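Local structure of periplasmic cell division protein (SufI) (Aquifex aeolicus, 6SYY) at residues G121-W126 with L475-T480; I388-A393 with Q461-S466. The protein is a multicopper oxidase of a hyperthermophile that binds four copper ions and probably couples substrate oxidation to oxygen reduction, as in laccases. One frame throughout, in Å; residues are numbered along the deposited sequence.

Interaction 1 of 2, residues G121-W126 with L475-T480; sequences GFRAPW and LGWKDT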
ATOM      1  N   GLY A 121       4.608  -4.498  -3.950  1.00 33.52           N
ATOM      2  CA  GLY A 121       3.979  -4.506  -5.251  1.00 32.59           C
ATOM      3  C   GLY A 121       4.908  -4.813  -6.405  1.00 25.11           C
ATOM      4  O   GLY A 121       4.424  -5.060  -7.516  1.00 40.54           O
ATOM      5  N   PHE A 122       6.221  -4.815  -6.177  1.00 41.45           N
ATOM      6  CA  PHE A 122       7.170  -5.058  -7.256  1.00 20.11           C
ATOM      7  C   PHE A 122       7.199  -6.531  -7.650  1.00 44.42           C
ATOM      8  O   PHE A 122       7.110  -7.427  -6.805  1.00 32.56           O
ATOM      9  CB  PHE A 122       8.582  -4.623  -6.844  1.00 31.26           C
ATOM     10  CG  PHE A 122       8.832  -3.144  -6.957  1.00 42.43           C
ATOM     11  CD1 PHE A 122       7.788  -2.233  -6.912  1.00 28.78           C
ATOM     12  CD2 PHE A 122      10.121  -2.664  -7.117  1.00 29.19           C
ATOM     13  CE1 PHE A 122       8.029  -0.871  -7.016  1.00 29.34           C
ATOM     14  CE2 PHE A 122      10.368  -1.304  -7.221  1.00 46.40           C
ATOM     15  CZ  PHE A 122       9.320  -0.407  -7.171  1.00 32.87           C
ATOM     16  N   ARG A 123       7.321  -6.777  -8.951  1.00 33.29           N
ATOM     17  CA  ARG A 123       7.793  -8.058  -9.460  1.00 34.44           C
ATOM     18  C   ARG A 123       9.313  -7.981  -9.512  1.00 26.41           C
ATOM     19  O   ARG A 123       9.878  -7.289 -10.365  1.00 51.01           O
ATOM     20  CB  ARG A 123       7.210  -8.352 -10.839  1.00 23.57           C
ATOM     21  CG  ARG A 123       5.710  -8.497 -10.863  1.00 25.33           C
ATOM     22  CD  ARG A 123       5.174  -8.394 -12.283  1.00 35.53           C
ATOM     23  NE  ARG A 123       3.725  -8.544 -12.308  1.00 41.72           N
ATOM     24  CZ  ARG A 123       3.100  -9.655 -12.676  1.00 70.34           C
ATOM     25  NH1 ARG A 123       3.802 -10.710 -13.069  1.00 49.57           N
ATOM     26  NH2 ARG A 123       1.773  -9.708 -12.659  1.00 42.99           N
ATOM     27  N   ALA A 124       9.974  -8.667  -8.588  1.00 30.73           N
ATOM     28  CA  ALA A 124      11.418  -8.594  -8.444  1.00 36.39           C
ATOM     29  C   ALA A 124      11.970  -9.973  -8.122  1.00 38.36           C
ATOM     30  O   ALA A 124      11.247 -10.823  -7.584  1.00 31.55           O
ATOM     31  CB  ALA A 124      11.815  -7.612  -7.332  1.00 19.66           C
ATOM     32  N   PRO A 125      13.235 -10.232  -8.449  1.00 37.46           N
ATOM     33  CA  PRO A 125      13.903 -11.398  -7.863  1.00 24.38           C
ATOM     34  C   PRO A 125      13.900 -11.249  -6.350  1.00 32.54           C
ATOM     35  O   PRO A 125      14.103 -10.156  -5.819  1.00 36.52           O
ATOM     36  CB  PRO A 125      15.320 -11.341  -8.447  1.00 33.44           C
ATOM     37  CG  PRO A 125      15.214 -10.447  -9.643  1.00 33.24           C
ATOM     38  CD  PRO A 125      14.134  -9.458  -9.321  1.00 35.81           C
ATOM     39  N   TRP A 126      13.637 -12.354  -5.653  1.00 25.38           N
ATOM     40  CA  TRP A 126      13.260 -12.237  -4.250  1.00 32.61           C
ATOM     41  C   TRP A 126      14.411 -11.772  -3.369  1.00 22.14           C
ATOM     42  O   TRP A 126      14.166 -11.190  -2.307  1.00 27.37           O
ATOM     43  CB  TRP A 126      12.689 -13.559  -3.749  1.00 33.68           C
ATOM     44  CG  TRP A 126      13.698 -14.613  -3.475  1.00 36.59           C
ATOM     45  CD1 TRP A 126      14.399 -15.339  -4.390  1.00 26.25           C
ATOM     46  CD2 TRP A 126      14.100 -15.088  -2.189  1.00 34.77           C
ATOM     47  NE1 TRP A 126      15.223 -16.233  -3.750  1.00 31.71           N
ATOM     48  CE2 TRP A 126      15.055 -16.099  -2.397  1.00 35.34           C
ATOM     49  CE3 TRP A 126      13.745 -14.754  -0.878  1.00 21.76           C
ATOM     50  CZ2 TRP A 126      15.661 -16.778  -1.346  1.00 23.71           C
ATOM     51  CZ3 TRP A 126      14.347 -15.429   0.165  1.00 26.70           C
ATOM     52  CH2 TRP A 126      15.295 -16.429  -0.075  1.00 52.31           C
ATOM     53  N   LEU A 475     -11.115  -4.365  -8.652  1.00 28.14           N
ATOM     54  CA  LEU A 475     -10.863  -4.627 -10.058  1.00 33.09           C
ATOM     55  C   LEU A 475      -9.380  -4.475 -10.386  1.00 29.93           C
ATOM     56  O   LEU A 475      -8.564  -4.079  -9.552  1.00 31.71           O
ATOM     57  CB  LEU A 475     -11.703  -3.693 -10.928  1.00 26.31           C
ATOM     58  CG  LEU A 475     -13.207  -3.744 -10.655  1.00 30.68           C
ATOM     59  CD1 LEU A 475     -13.947  -2.710 -11.480  1.00 27.06           C
ATOM     60  CD2 LEU A 475     -13.753  -5.139 -10.932  1.00 24.80           C
ATOM     61  N   GLY A 476      -9.038  -4.801 -11.627  1.00 24.01           N
ATOM     62  CA  GLY A 476      -7.683  -4.614 -12.096  1.00 22.33           C
ATOM     63  C   GLY A 476      -6.689  -5.580 -11.473  1.00 28.44           C
ATOM     64  O   GLY A 476      -7.039  -6.628 -10.922  1.00 29.94           O
ATOM     65  N   TRP A 477      -5.416  -5.205 -11.585  1.00 31.51           N
ATOM     66  CA  TRP A 477      -4.310  -5.976 -11.025  1.00 24.96           C
ATOM     67  C   TRP A 477      -4.120  -5.550  -9.574  1.00 36.32           C
ATOM     68  O   TRP A 477      -3.746  -4.407  -9.301  1.00 25.91           O
ATOM     69  CB  TRP A 477      -3.031  -5.752 -11.828  1.00 23.60           C
ATOM     70  CG  TRP A 477      -3.028  -6.368 -13.206  1.00 29.97           C
ATOM     71  CD1 TRP A 477      -3.139  -5.713 -14.401  1.00 24.19           C
ATOM     72  CD2 TRP A 477      -2.889  -7.762 -13.525  1.00 28.33           C
ATOM     73  NE1 TRP A 477      -3.084  -6.612 -15.441  1.00 31.96           N
ATOM     74  CE2 TRP A 477      -2.932  -7.874 -14.930  1.00 66.19           C
ATOM     75  CE3 TRP A 477      -2.733  -8.922 -12.759  1.00 30.65           C
ATOM     76  CZ2 TRP A 477      -2.825  -9.105 -15.584  1.00 33.46           C
ATOM     77  CZ3 TRP A 477      -2.630 -10.144 -13.412  1.00 30.88           C
ATOM     78  CH2 TRP A 477      -2.677 -10.224 -14.809  1.00 29.66           C
ATOM     79  N   LYS A 478      -4.383  -6.463  -8.645  1.00 27.45           N
ATOM     80  CA  LYS A 478      -4.279  -6.186  -7.221  1.00 31.50           C
ATOM     81  C   LYS A 478      -3.076  -6.914  -6.636  1.00 29.48           C
ATOM     82  O   LYS A 478      -2.566  -7.870  -7.224  1.00 35.13           O
ATOM     83  CB  LYS A 478      -5.557  -6.624  -6.497  1.00 19.49           C
ATOM     84  CG  LYS A 478      -6.823  -5.968  -7.019  1.00 43.47           C
ATOM     85  CD  LYS A 478      -7.000  -4.580  -6.432  1.00 33.73           C
ATOM     86  CE  LYS A 478      -7.302  -4.662  -4.946  1.00 28.78           C
ATOM     87  NZ  LYS A 478      -7.265  -3.321  -4.306  1.00 26.50           N
ATOM     88  N   ASP A 479      -2.614  -6.450  -5.466  1.00 22.78           N
ATOM     89  CA  ASP A 479      -1.705  -7.249  -4.651  1.00 47.70           C
ATOM     90  C   ASP A 479      -2.140  -7.364  -3.193  1.00 23.61           C
ATOM     91  O   ASP A 479      -1.481  -8.076  -2.427  1.00 31.01           O
ATOM     92  CB  ASP A 479      -0.256  -6.722  -4.730  1.00 27.10           C
ATOM     93  CG  ASP A 479      -0.088  -5.323  -4.165  1.00 25.22           C
ATOM     94  OD1 ASP A 479      -0.536  -5.051  -3.030  1.00 35.58           O
ATOM     95  OD2 ASP A 479       0.543  -4.497  -4.856  1.00 58.03           O
ATOM     96  N   THR A 480      -3.233  -6.709  -2.795  1.00 24.59           N
ATOM     97  CA  THR A 480      -3.784  -6.818  -1.446  1.00 24.27           C
ATOM     98  C   THR A 480      -5.304  -6.851  -1.545  1.00 26.29           C
ATOM     99  O   THR A 480      -5.909  -5.890  -2.029  1.00 29.56           O
ATOM    100  CB  THR A 480      -3.337  -5.642  -0.568  1.00 28.63           C
ATOM    101  OG1 THR A 480      -1.906  -5.532  -0.587  1.00 33.58           O
ATOM    102  CG2 THR A 480      -3.815  -5.836   0.862  1.00 31.60           C
TER
HETATM  103  O   HOH W   1       1.428  -4.131  -7.421  1.00 41.62           O
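Asp479 OD2 is gripped by two groups: a water sits 2.7 Å from Asp479 OD2 and 3.1 Å from Gly121 O, tying the two loops together, while Arg300 forms a salt bridge to the same oxygen. Gly121 also comes close directly, its CA 3.5 Å from Asp479 OD2. With no side chain and a positive phi of 99°, this glycine brings bare backbone up to the carboxylate. The aspartate's chi1 of 64° sets CG between its own backbone N and carbonyl carbon and brings OD2 up against the glycine CA. Its other oxygen is held as well: Thr480 OG1 donates to Asp479 OD1 at 2.8 Å, nearly along the C-O axis, and His120 NE2 bonds to OD1 too. Further out the contact is loose. Arg123 NH2 stops 4.5 Å from Trp477 CZ3, presenting the edge of the guanidinium and making no stack, and Arg123 NE is instead bonded to Gln459. The chemistry is consistent with second-shell support: the Asp479 side chain holds the copper ligand His120, and its backbone O meets ND1 of the copper ligand His454, so one residue probably steadies imidazoles from two parts of the chain at the trinuclear copper centre.

Interaction 2 of 2, residues I388-A393 with Q461-S466; sequences INTDGA and QVLERS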
ATOM      1  N   ILE A 388      -6.974 -13.047 -16.704  1.00 40.84           N
ATOM      2  CA  ILE A 388      -6.211 -14.285 -16.590  1.00 30.38           C
ATOM      3  C   ILE A 388      -7.091 -15.446 -17.028  1.00 38.65           C
ATOM      4  O   ILE A 388      -8.245 -15.566 -16.596  1.00 38.62           O
ATOM      5  CB  ILE A 388      -5.706 -14.480 -15.151  1.00 28.31           C
ATOM      6  CG1 ILE A 388      -4.787 -13.327 -14.751  1.00 34.82           C
ATOM      7  CG2 ILE A 388      -5.001 -15.821 -15.008  1.00 28.69           C
ATOM      8  CD1 ILE A 388      -4.339 -13.369 -13.312  1.00 37.49           C
ATOM      9  N   ASN A 389      -6.557 -16.298 -17.901  1.00 41.00           N
ATOM     10  CA  ASN A 389      -7.262 -17.508 -18.305  1.00 39.28           C
ATOM     11  C   ASN A 389      -7.147 -18.522 -17.177  1.00 36.92           C
ATOM     12  O   ASN A 389      -6.050 -19.005 -16.877  1.00 54.01           O
ATOM     13  CB  ASN A 389      -6.692 -18.061 -19.607  1.00 39.64           C
ATOM     14  CG  ASN A 389      -7.424 -19.296 -20.083  1.00 42.92           C
ATOM     15  OD1 ASN A 389      -8.479 -19.651 -19.558  1.00 67.64           O
ATOM     16  ND2 ASN A 389      -6.871 -19.958 -21.092  1.00 70.52           N
ATOM     17  N   THR A 390      -8.274 -18.842 -16.548  1.00 39.13           N
ATOM     18  CA  THR A 390      -8.296 -19.677 -15.357  1.00 45.56           C
ATOM     19  C   THR A 390      -8.669 -21.122 -15.645  1.00 40.51           C
ATOM     20  O   THR A 390      -8.775 -21.916 -14.704  1.00 41.71           O
ATOM     21  CB  THR A 390      -9.266 -19.097 -14.324  1.00 42.49           C
ATOM     22  OG1 THR A 390     -10.563 -18.955 -14.913  1.00 61.30           O
ATOM     23  CG2 THR A 390      -8.784 -17.737 -13.847  1.00 36.45           C
ATOM     24  N   ASP A 391      -8.875 -21.484 -16.908  1.00 44.24           N
ATOM     25  CA  ASP A 391      -9.225 -22.858 -17.244  1.00 57.94           C
ATOM     26  C   ASP A 391      -8.070 -23.787 -16.898  1.00 75.69           C
ATOM     27  O   ASP A 391      -6.914 -23.508 -17.234  1.00 66.56           O
ATOM     28  CB  ASP A 391      -9.570 -22.972 -18.728  1.00 56.48           C
ATOM     29  CG  ASP A 391     -10.626 -21.975 -19.160  1.00 89.75           C
ATOM     30  OD1 ASP A 391     -11.183 -21.276 -18.286  1.00102.64           O
ATOM     31  OD2 ASP A 391     -10.895 -21.885 -20.377  1.00 78.43           O
ATOM     32  N   GLY A 392      -8.381 -24.889 -16.216  1.00 60.11           N
ATOM     33  CA  GLY A 392      -7.359 -25.848 -15.843  1.00 55.05           C
ATOM     34  C   GLY A 392      -6.329 -25.345 -14.857  1.00 55.50           C
ATOM     35  O   GLY A 392      -5.237 -25.911 -14.773  1.00 80.45           O
ATOM     36  N   ALA A 393      -6.642 -24.293 -14.108  1.00 45.52           N
ATOM     37  CA  ALA A 393      -5.719 -23.762 -13.121  1.00 37.69           C
ATOM     38  C   ALA A 393      -5.756 -24.588 -11.842  1.00 42.37           C
ATOM     39  O   ALA A 393      -6.774 -25.191 -11.494  1.00 52.52           O
ATOM     40  CB  ALA A 393      -6.058 -22.307 -12.804  1.00 34.53           C
ATOM     41  N   GLN A 461      -5.830 -10.945  -9.965  1.00 33.68           N
ATOM     42  CA  GLN A 461      -7.145 -10.415 -10.294  1.00 32.07           C
ATOM     43  C   GLN A 461      -8.187 -11.096  -9.421  1.00 29.49           C
ATOM     44  O   GLN A 461      -8.212 -12.328  -9.322  1.00 26.70           O
ATOM     45  CB  GLN A 461      -7.464 -10.620 -11.772  1.00 23.22           C
ATOM     46  CG  GLN A 461      -6.489  -9.909 -12.690  1.00 25.07           C
ATOM     47  CD  GLN A 461      -6.663 -10.309 -14.132  1.00 40.84           C
ATOM     48  OE1 GLN A 461      -7.433 -11.220 -14.447  1.00 39.89           O
ATOM     49  NE2 GLN A 461      -5.949  -9.631 -15.021  1.00 38.83           N
ATOM     50  N   VAL A 462      -9.027 -10.291  -8.773  1.00 37.58           N
ATOM     51  CA  VAL A 462     -10.044 -10.819  -7.872  1.00 25.96           C
ATOM     52  C   VAL A 462     -11.165 -11.420  -8.704  1.00 25.12           C
ATOM     53  O   VAL A 462     -11.758 -10.746  -9.554  1.00 33.37           O
ATOM     54  CB  VAL A 462     -10.574  -9.728  -6.935  1.00 31.97           C
ATOM     55  CG1 VAL A 462     -11.699 -10.278  -6.075  1.00 29.91           C
ATOM     56  CG2 VAL A 462      -9.452  -9.185  -6.066  1.00 27.90           C
ATOM     57  N   LEU A 463     -11.459 -12.694  -8.464  1.00 33.24           N
ATOM     58  CA  LEU A 463     -12.509 -13.366  -9.211  1.00 29.89           C
ATOM     59  C   LEU A 463     -13.877 -13.192  -8.564  1.00 44.09           C
ATOM     60  O   LEU A 463     -14.852 -12.880  -9.255  1.00 35.05           O
ATOM     61  CB  LEU A 463     -12.186 -14.855  -9.349  1.00 26.94           C
ATOM     62  CG  LEU A 463     -10.904 -15.197 -10.097  1.00 25.26           C
ATOM     63  CD1 LEU A 463     -10.779 -16.702 -10.244  1.00 39.54           C
ATOM     64  CD2 LEU A 463     -10.882 -14.515 -11.450  1.00 25.65           C
ATOM     65  N   GLU A 464     -13.969 -13.378  -7.248  1.00 34.03           N
ATOM     66  CA  GLU A 464     -15.275 -13.555  -6.631  1.00 34.89           C
ATOM     67  C   GLU A 464     -15.188 -13.325  -5.127  1.00 34.78           C
ATOM     68  O   GLU A 464     -14.186 -13.670  -4.494  1.00 30.94           O
ATOM     69  CB  GLU A 464     -15.802 -14.964  -6.935  1.00 33.37           C
ATOM     70  CG  GLU A 464     -17.184 -15.281  -6.423  1.00 73.03           C
ATOM     71  CD  GLU A 464     -17.585 -16.706  -6.746  1.00101.10           C
ATOM     72  OE1 GLU A 464     -16.682 -17.559  -6.884  1.00 81.15           O
ATOM     73  OE2 GLU A 464     -18.798 -16.971  -6.874  1.00111.73           O
ATOM     74  N   ARG A 465     -16.242 -12.729  -4.571  1.00 25.15           N
ATOM     75  CA  ARG A 465     -16.418 -12.583  -3.132  1.00 33.37           C
ATOM     76  C   ARG A 465     -17.692 -13.312  -2.745  1.00 30.53           C
ATOM     77  O   ARG A 465     -18.717 -13.170  -3.417  1.00 47.85           O
ATOM     78  CB  ARG A 465     -16.517 -11.112  -2.706  1.00 45.08           C
ATOM     79  CG  ARG A 465     -15.524 -10.167  -3.358  1.00 48.48           C
ATOM     80  CD  ARG A 465     -15.577  -8.793  -2.698  1.00 31.46           C
ATOM     81  NE  ARG A 465     -15.067  -8.860  -1.335  1.00 62.49           N
ATOM     82  CZ  ARG A 465     -13.838  -8.499  -0.976  1.00 36.22           C
ATOM     83  NH1 ARG A 465     -12.991  -8.013  -1.873  1.00 42.91           N
ATOM     84  NH2 ARG A 465     -13.462  -8.606   0.290  1.00 53.12           N
ATOM     85  N   SER A 466     -17.633 -14.095  -1.669  1.00 34.36           N
ATOM     86  CA  SER A 466     -18.810 -14.858  -1.275  1.00 38.03           C
ATOM     87  C   SER A 466     -19.879 -13.984  -0.641  1.00 31.07           C
ATOM     88  O   SER A 466     -21.046 -14.387  -0.601  1.00 42.90           O
ATOM     89  CB  SER A 466     -18.425 -15.968  -0.302  1.00 27.89           C
ATOM     90  OG  SER A 466     -17.927 -15.422   0.906  1.00 30.99           O
TER
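The backbones of Ile388 and Gln461 do not pair, their CA atoms lying 7.4 Å apart; beyond Ile388 the loop folds into a type II turn from Thr390 to Ala393, with an Asx turn at its entry where Asn389 OD1 accepts from Asp391 N. The gap is spanned by the Gln461 side chain. Its CG lies beside the backbone N (chi1 -61°) and the chain runs out extended, carrying the amide to the loop. There Ile388 N donates to Gln461 OE1 at 2.9 Å with an N-H...O angle of 153°, the donor tilted 27° from the carbonyl plane. Gln461 NE2 binds Thr386 O, so both ends of the amide hold loop backbone and its flip is fixed. Ile388 lays its longer branch obliquely across the same amide, CG1 resting 3.6 Å from Gln461 CD. Farther along, methyl meets methyl: Thr390 CG2 is 4.2 Å from Leu463 CD1, and both side chains also touch Ile440 and Ala492. Leu463 and Glu464 form a classic beta bulge opposite Arg490. This is packing on a cupredoxin beta-sandwich: a loop lies over side chains of strands 437-445 and 488-495, pinned to edge strand 461-465 before entering strand 394-402 of the sheet that these strands form.

Interaction 1 is partly buried, about 10 Å from the chain's centre, and joins an N-terminal copper-binding region to the C-terminal one; interaction 2 lies nearer the surface, within the C-terminal region and away from the metals. The first works through a water and a carboxylate beside copper ligands, the second through an amide and small apolar contacts. Their centres are 16 Å apart, yet they meet at Trp477: its CZ2 packs tightly at 3.2 Å from Gln461 NE2, and its CZ3 lies 3.7 Å from Ile388 CD1. The indole that Arg123 approaches loosely thus also packs against Ile388 and the first residue of strand 461-465.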